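Local coordinates for uncharacterized protein (Borrelia turicatae, PDB 5VJ4) that is of unknown function but is a putative surface protein, differentially regulated in the tick-mammalian transmission cycle, and may bind lipid, at residues 221-224 with 225-229; 229-232 with 233-236; 309-312 with 313-316. All coordinates share one frame; numbering follows the deposited sequence.

Contact 1 (221-224 with 225-229); sequences FRKF and KEIVK
K223 and I227 meet one turn apart, their side chains crossing at about a right angle with K223 CG 3.9 Å from I227 CD1. With chi1 at -165° the lysine chain turns away from its own backbone N, which lays its methylene part against the isoleucine's delta methyl; the long lysine thus supplies hydrocarbon here and keeps its charged end for another partner. That amine, NZ, donates to the carbonyl of G239, and a bound sulfate also lies near this side chain. The same methyl approaches the F224 ring obliquely, with F224 CD1 4.5 Å from I227 CD1.

The backbone beneath is the first turn of helix 224-229, which follows helix 218-222 closely. I227 N bonds to K223 O at 2.9 Å, in the carbonyl plane, and V228 N to F224 O at 2.9 Å. The bond from K225 N back to R222 O, at 3.2 Å, is weak. On the exposed side, K229 NZ forms a salt bridge with E226 OE1 at 2.7 Å, reaching the oxygen from above the carboxylate plane, a pairing natural for opposite charges three residues apart on a helix.

Apolar residues occupy the other side: F224 packs on L182 and Y189 of helix 176-201, V228 on L182 and on I169 of helix 145-171, and I227 on W240.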
loop_
_atom_site.group_PDB
_atom_site.type_symbol
_atom_site.label_atom_id
_atom_site.label_comp_id
_atom_site.label_asym_id
_atom_site.label_seq_id
_atom_site.Cartn_x
_atom_site.Cartn_y
_atom_site.Cartn_z
ATOM N N PHE A 221 -1.223 -14.758 -13.962
ATOM C CA PHE A 221 0.035 -15.164 -14.593
ATOM C C PHE A 221 -0.190 -15.408 -16.075
ATOM O O PHE A 221 0.546 -14.872 -16.906
ATOM C CB PHE A 221 0.593 -16.416 -13.946
ATOM C CG PHE A 221 1.324 -16.168 -12.662
ATOM C CD1 PHE A 221 2.503 -15.463 -12.643
ATOM C CD2 PHE A 221 0.851 -16.699 -11.468
ATOM C CE1 PHE A 221 3.192 -15.250 -11.450
ATOM C CE2 PHE A 221 1.529 -16.493 -10.270
ATOM C CZ PHE A 221 2.701 -15.763 -10.262
ATOM N N ARG A 222 -1.222 -16.194 -16.403
ATOM C CA ARG A 222 -1.573 -16.466 -17.795
ATOM C C ARG A 222 -1.626 -15.219 -18.662
ATOM O O ARG A 222 -1.190 -15.245 -19.820
ATOM C CB ARG A 222 -2.901 -17.181 -17.891
ATOM C CG ARG A 222 -2.755 -18.644 -18.201
ATOM C CD ARG A 222 -4.106 -19.158 -18.618
ATOM N NE ARG A 222 -4.977 -19.393 -17.470
ATOM C CZ ARG A 222 -4.924 -20.466 -16.682
ATOM N NH1 ARG A 222 -4.008 -21.442 -16.889
ATOM N NH2 ARG A 222 -5.806 -20.557 -15.685
ATOM N N LYS A 223 -2.103 -14.128 -18.064
ATOM C CA LYS A 223 -2.319 -12.863 -18.738
ATOM C C LYS A 223 -1.046 -12.316 -19.409
ATOM O O LYS A 223 -1.123 -11.519 -20.341
ATOM C CB LYS A 223 -2.943 -11.855 -17.750
ATOM C CG LYS A 223 -3.570 -10.598 -18.347
ATOM C CD LYS A 223 -4.779 -10.926 -19.215
ATOM C CE LYS A 223 -5.722 -9.746 -19.384
ATOM N NZ LYS A 223 -5.092 -8.479 -19.802
ATOM N N PHE A 224 0.121 -12.779 -18.979
ATOM C CA PHE A 224 1.370 -12.279 -19.551
ATOM C C PHE A 224 1.442 -12.509 -21.049
ATOM O O PHE A 224 1.795 -11.597 -21.808
ATOM C CB PHE A 224 2.574 -12.909 -18.851
ATOM C CG PHE A 224 2.793 -12.407 -17.462
ATOM C CD1 PHE A 224 1.760 -11.799 -16.738
ATOM C CD2 PHE A 224 4.022 -12.570 -16.854
ATOM C CE1 PHE A 224 1.957 -11.348 -15.446
ATOM C CE2 PHE A 224 4.222 -12.130 -15.556
ATOM C CZ PHE A 224 3.185 -11.530 -14.854
ATOM N N LYS A 225 1.098 -13.736 -21.438
ATOM C CA LYS A 225 1.002 -14.195 -22.815
ATOM C C LYS A 225 0.324 -13.121 -23.682
ATOM O O LYS A 225 0.835 -12.788 -24.762
ATOM C CB LYS A 225 0.222 -15.516 -22.810
ATOM C CG LYS A 225 0.194 -16.353 -24.087
ATOM C CD LYS A 225 -0.835 -17.492 -24.008
ATOM C CE LYS A 225 -2.138 -17.050 -23.321
ATOM N NZ LYS A 225 -3.136 -18.137 -23.116
ATOM N N GLU A 226 -0.773 -12.544 -23.183
ATOM C CA GLU A 226 -1.454 -11.476 -23.898
ATOM C C GLU A 226 -0.737 -10.157 -23.745
ATOM O O GLU A 226 -0.647 -9.385 -24.680
ATOM C CB GLU A 226 -2.894 -11.338 -23.417
ATOM C CG GLU A 226 -3.733 -12.570 -23.719
ATOM C CD GLU A 226 -4.156 -12.659 -25.186
ATOM O OE1 GLU A 226 -3.692 -13.580 -25.901
ATOM O OE2 GLU A 226 -4.958 -11.802 -25.622
ATOM N N ILE A 227 -0.213 -9.905 -22.559
ATOM C CA ILE A 227 0.371 -8.614 -22.280
ATOM C C ILE A 227 1.567 -8.299 -23.169
ATOM O O ILE A 227 1.732 -7.155 -23.628
ATOM C CB ILE A 227 0.714 -8.483 -20.802
ATOM C CG1 ILE A 227 -0.580 -8.331 -20.010
ATOM C CG2 ILE A 227 1.507 -7.233 -20.549
ATOM C CD1 ILE A 227 -0.396 -8.318 -18.511
ATOM N N VAL A 228 2.384 -9.312 -23.440
ATOM C CA VAL A 228 3.570 -9.112 -24.288
ATOM C C VAL A 228 3.254 -8.647 -25.696
ATOM O O VAL A 228 4.020 -7.892 -26.273
ATOM C CB VAL A 228 4.488 -10.345 -24.347
ATOM C CG1 VAL A 228 4.968 -10.666 -22.952
ATOM C CG2 VAL A 228 3.813 -11.559 -24.986
ATOM N N LYS A 229 2.124 -9.094 -26.225
ATOM C CA LYS A 229 1.689 -8.726 -27.552
ATOM C C LYS A 229 1.392 -7.227 -27.667
ATOM O O LYS A 229 1.669 -6.625 -28.694
ATOM C CB LYS A 229 0.503 -9.580 -27.941
ATOM C CG LYS A 229 0.824 -11.053 -27.720
ATOM C CD LYS A 229 -0.133 -12.029 -28.400
ATOM C CE LYS A 229 -1.540 -12.013 -27.800
ATOM N NZ LYS A 229 -2.326 -13.200 -28.227
#

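Contact 2 (229-232 with 233-236). With SO4 (sulfate ion), chain H.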
loop_
_atom_site.group_PDB
_atom_site.type_symbol
_atom_site.label_atom_id
_atom_site.label_comp_id
_atom_site.label_asym_id
_atom_site.label_seq_id
_atom_site.Cartn_x
_atom_site.Cartn_y
_atom_site.Cartn_z
ATOM N N LYS A 229 2.124 -9.094 -26.225
ATOM C CA LYS A 229 1.689 -8.726 -27.552
ATOM C C LYS A 229 1.392 -7.227 -27.667
ATOM O O LYS A 229 1.669 -6.625 -28.694
ATOM C CB LYS A 229 0.503 -9.580 -27.941
ATOM C CG LYS A 229 0.824 -11.053 -27.720
ATOM C CD LYS A 229 -0.133 -12.029 -28.400
ATOM C CE LYS A 229 -1.540 -12.013 -27.800
ATOM N NZ LYS A 229 -2.326 -13.200 -28.227
ATOM N N ASN A 230 0.883 -6.609 -26.610
ATOM C CA ASN A 230 0.606 -5.180 -26.658
ATOM C C ASN A 230 1.050 -4.437 -25.415
ATOM O O ASN A 230 0.224 -3.953 -24.669
ATOM C CB ASN A 230 -0.884 -4.969 -26.850
ATOM C CG ASN A 230 -1.319 -5.284 -28.234
ATOM O OD1 ASN A 230 -1.898 -6.336 -28.482
ATOM N ND2 ASN A 230 -1.017 -4.386 -29.165
ATOM N N PRO A 231 2.360 -4.295 -25.211
ATOM C CA PRO A 231 2.973 -3.718 -24.001
ATOM C C PRO A 231 2.459 -2.398 -23.411
ATOM O O PRO A 231 2.774 -2.092 -22.271
ATOM C CB PRO A 231 4.427 -3.569 -24.415
ATOM C CG PRO A 231 4.634 -4.731 -25.326
ATOM C CD PRO A 231 3.386 -4.792 -26.150
ATOM N N ARG A 232 1.686 -1.619 -24.145
ATOM C CA ARG A 232 1.150 -0.366 -23.593
ATOM C C ARG A 232 0.131 -0.633 -22.475
ATOM O O ARG A 232 -0.010 0.194 -21.562
ATOM C CB ARG A 232 0.519 0.475 -24.702
ATOM C CG ARG A 232 -0.397 -0.335 -25.599
ATOM C CD ARG A 232 -0.834 0.476 -26.765
ATOM N NE ARG A 232 -1.520 -0.348 -27.758
ATOM C CZ ARG A 232 -2.835 -0.314 -27.938
ATOM N NH1 ARG A 232 -3.389 -1.068 -28.883
ATOM N NH2 ARG A 232 -3.596 0.488 -27.178
ATOM N N VAL A 233 -0.556 -1.783 -22.548
ATOM C CA VAL A 233 -1.570 -2.142 -21.558
ATOM C C VAL A 233 -1.052 -2.085 -20.126
ATOM O O VAL A 233 -1.788 -1.644 -19.234
ATOM C CB VAL A 233 -2.248 -3.466 -21.872
ATOM C CG1 VAL A 233 -2.828 -3.401 -23.271
ATOM C CG2 VAL A 233 -1.277 -4.615 -21.820
HETATM N N MSE A 234 0.224 -2.437 -19.932
HETATM C CA MSE A 234 0.876 -2.336 -18.606
HETATM C C MSE A 234 0.775 -0.980 -17.940
HETATM O O MSE A 234 0.814 -0.900 -16.711
HETATM C CB MSE A 234 2.345 -2.726 -18.637
HETATM C CG MSE A 234 2.547 -3.947 -19.512
HETATM SE SE MSE A 234 4.375 -4.637 -19.239
HETATM C CE MSE A 234 4.574 -5.438 -21.026
ATOM N N ASP A 235 0.625 0.091 -18.711
ATOM C CA ASP A 235 0.510 1.420 -18.111
ATOM C C ASP A 235 -0.882 1.674 -17.498
ATOM O O ASP A 235 -1.155 2.764 -16.999
ATOM C CB ASP A 235 0.869 2.517 -19.123
ATOM C CG ASP A 235 2.344 2.495 -19.529
ATOM O OD1 ASP A 235 3.184 2.012 -18.734
ATOM O OD2 ASP A 235 2.656 2.974 -20.649
ATOM N N ASP A 236 -1.763 0.675 -17.547
ATOM C CA ASP A 236 -3.041 0.773 -16.889
ATOM C C ASP A 236 -3.215 -0.430 -15.988
ATOM O O ASP A 236 -2.910 -1.563 -16.388
ATOM C CB ASP A 236 -4.173 0.824 -17.925
ATOM C CG ASP A 236 -5.469 1.425 -17.368
ATOM O OD1 ASP A 236 -5.451 2.186 -16.363
ATOM O OD2 ASP A 236 -6.518 1.135 -17.969
HETATM S S SO4 H . 2.424 -1.268 -27.799
HETATM O O1 SO4 H . 1.655 -1.632 -29.032
HETATM O O2 SO4 H . 1.772 -1.976 -26.701
HETATM O O3 SO4 H . 2.459 0.193 -27.532
HETATM O O4 SO4 H . 3.843 -1.668 -27.832
#
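A short 3-10 turn, following helix 224-229 and carrying a sulfate on its opening residues, brings N230, P231 and R232 against V233, M234 and D235. The bonds that define it join each amide to the carbonyl three residues back: V233 N to N230 O at 3.1 Å, in the carbonyl plane, and D235 N to R232 O at 2.9 Å, with the donor above that plane. Between them, M234 N reaches P231 O at 3.5 Å, a weak bond. P231 suits the start of such a turn, where its missing N-H costs no backbone bond and its ring restrains the chain.

Apolar packing lies beneath the backbone. M234, present as selenomethionine and extended beyond CG, runs back along the turn until its CE is 3.9 Å from P231 CB. Both residues also rest on V178 of helix 176-201, and the long, flexible, unbranched chain of a methionine fits this buried place between turn and helix. M234 O accepts a hydrogen bond from W240 NE1, while D235 forms a salt bridge through OD1 with R181 and lies near R181 of the second subunit.

The sulfate probably came from the crystallisation liquor. R232 N donates to its O2 at 2.6 Å, and the nearby positive charge would probably favour an anion here, though the exact placing of the ion is doubtful. With CG of R232 set between the backbone N and the carbonyl carbon (chi1 47°) and the chain straight from there to NE, the guanidinium presents its edge to the ion, in plane with sulfate O1, but R232 NE stays 3.7 Å from that oxygen, too far for a hydrogen bond.

Contact 3 (309-312 with 313-316); sequences QDLQ and ARLN
L311 and R314 lie side by side and point the same way, forming the more closely packed flank of this two-turn piece of helix. The arginine chain bends at chi2 and chi3, which brings its guanidinium beside the leucine, L311 CD2 approaching it obliquely, with R314 NH1 the nearest atom at 3.3 Å. Beneath them the regular alpha-helical pattern holds: L315 N bonds to L311 O at 3.1 Å, in the carbonyl plane, whereas R314 N to D310 O is a weak bond of 3.4 Å.

The other flank is looser and polar. Q312 and N316, one turn apart, bring their amides no nearer than Q312 OE1 to N316 ND2 at 3.7 Å, with the two planes 47° apart, so backbone rather than side chain joins them: N316 N to Q312 O, 3.1 Å. Here A313, small and a good helix former, stands exposed, and its N donates to Q309 O at 2.8 Å.

L315 supplies the buried side, its branched hydrocarbon lying on H292 and L296 of helix 263-301 and on F352 and L355 of helix 345-365; L311 touches I299 and A359 of the same two helices, while R314 packs on L355 and forms a long, weak ion pair with D358.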
loop_
_atom_site.group_PDB
_atom_site.type_symbol
_atom_site.label_atom_id
_atom_site.label_comp_id
_atom_site.label_asym_id
_atom_site.label_seq_id
_atom_site.Cartn_x
_atom_site.Cartn_y
_atom_site.Cartn_z
ATOM N N GLN A 309 -35.675 -13.988 11.510
ATOM C CA GLN A 309 -35.596 -12.544 11.381
ATOM C C GLN A 309 -34.324 -11.973 12.002
ATOM O O GLN A 309 -33.631 -11.165 11.390
ATOM C CB GLN A 309 -36.832 -11.873 11.993
ATOM C CG GLN A 309 -38.169 -12.401 11.494
ATOM C CD GLN A 309 -38.252 -12.538 9.978
ATOM O OE1 GLN A 309 -37.441 -11.980 9.235
ATOM N NE2 GLN A 309 -39.237 -13.287 9.515
ATOM N N ASP A 310 -34.005 -12.408 13.212
ATOM C CA ASP A 310 -32.855 -11.861 13.930
ATOM C C ASP A 310 -31.582 -12.148 13.175
ATOM O O ASP A 310 -30.716 -11.291 13.082
ATOM C CB ASP A 310 -32.789 -12.436 15.329
ATOM C CG ASP A 310 -34.139 -12.433 15.996
ATOM O OD1 ASP A 310 -35.018 -13.282 15.656
ATOM O OD2 ASP A 310 -34.328 -11.542 16.841
ATOM N N LEU A 311 -31.500 -13.341 12.602
ATOM C CA LEU A 311 -30.357 -13.707 11.786
ATOM C C LEU A 311 -30.321 -12.893 10.525
ATOM O O LEU A 311 -29.259 -12.432 10.119
ATOM C CB LEU A 311 -30.387 -15.190 11.443
ATOM C CG LEU A 311 -30.112 -16.055 12.660
ATOM C CD1 LEU A 311 -29.330 -17.254 12.177
ATOM C CD2 LEU A 311 -29.339 -15.305 13.742
ATOM N N GLN A 312 -31.502 -12.714 9.932
ATOM C CA GLN A 312 -31.698 -11.925 8.728
ATOM C C GLN A 312 -31.269 -10.472 8.884
ATOM O O GLN A 312 -30.698 -9.874 7.969
ATOM C CB GLN A 312 -33.161 -11.977 8.314
ATOM C CG GLN A 312 -33.380 -12.778 7.059
ATOM C CD GLN A 312 -32.576 -12.234 5.906
ATOM O OE1 GLN A 312 -31.856 -11.227 6.030
ATOM N NE2 GLN A 312 -32.690 -12.898 4.765
ATOM N N ALA A 313 -31.538 -9.917 10.064
ATOM C CA ALA A 313 -31.101 -8.572 10.385
ATOM C C ALA A 313 -29.590 -8.498 10.287
ATOM O O ALA A 313 -29.055 -7.603 9.639
ATOM C CB ALA A 313 -31.565 -8.160 11.782
ATOM N N ARG A 314 -28.919 -9.465 10.911
ATOM C CA ARG A 314 -27.471 -9.479 10.970
ATOM C C ARG A 314 -26.907 -9.498 9.557
ATOM O O ARG A 314 -25.990 -8.729 9.256
ATOM C CB ARG A 314 -26.985 -10.692 11.745
ATOM C CG ARG A 314 -27.672 -10.896 13.078
ATOM C CD ARG A 314 -26.722 -10.713 14.247
ATOM N NE ARG A 314 -25.650 -11.718 14.213
ATOM C CZ ARG A 314 -25.759 -12.992 14.607
ATOM N NH1 ARG A 314 -26.896 -13.465 15.101
ATOM N NH2 ARG A 314 -24.715 -13.803 14.511
ATOM N N LEU A 315 -27.472 -10.357 8.699
ATOM C CA LEU A 315 -27.008 -10.485 7.331
ATOM C C LEU A 315 -27.071 -9.140 6.639
ATOM O O LEU A 315 -26.079 -8.704 6.066
ATOM C CB LEU A 315 -27.826 -11.496 6.541
ATOM C CG LEU A 315 -27.292 -11.805 5.134
ATOM C CD1 LEU A 315 -26.034 -12.658 5.218
ATOM C CD2 LEU A 315 -28.325 -12.508 4.252
ATOM N N ASN A 316 -28.220 -8.479 6.718
ATOM C CA ASN A 316 -28.363 -7.179 6.067
ATOM C C ASN A 316 -27.490 -6.112 6.677
ATOM O O ASN A 316 -26.877 -5.333 5.955
ATOM C CB ASN A 316 -29.811 -6.735 6.000
ATOM C CG ASN A 316 -30.608 -7.589 5.047
ATOM O OD1 ASN A 316 -30.036 -8.233 4.178
ATOM N ND2 ASN A 316 -31.926 -7.611 5.206
#

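Along the chain from the N terminus, contact 1 comes first, at the start of helix 224-229, and contact 2 follows directly, with K229 common to both; none of the three closes a long loop, and none nests within or crosses another. Contacts 1 and 2 also touch in space: I227 CG2 lies 3.6 Å from the CE of M234, folding the turn back on the helix it follows, and together they tie this region to helix 176-201. Contact 3 comes later in the chain, its centre about 44 Å from that of contact 1 and across the chain's centre, where it links helix 308-334 to helices 263-301 and 345-365.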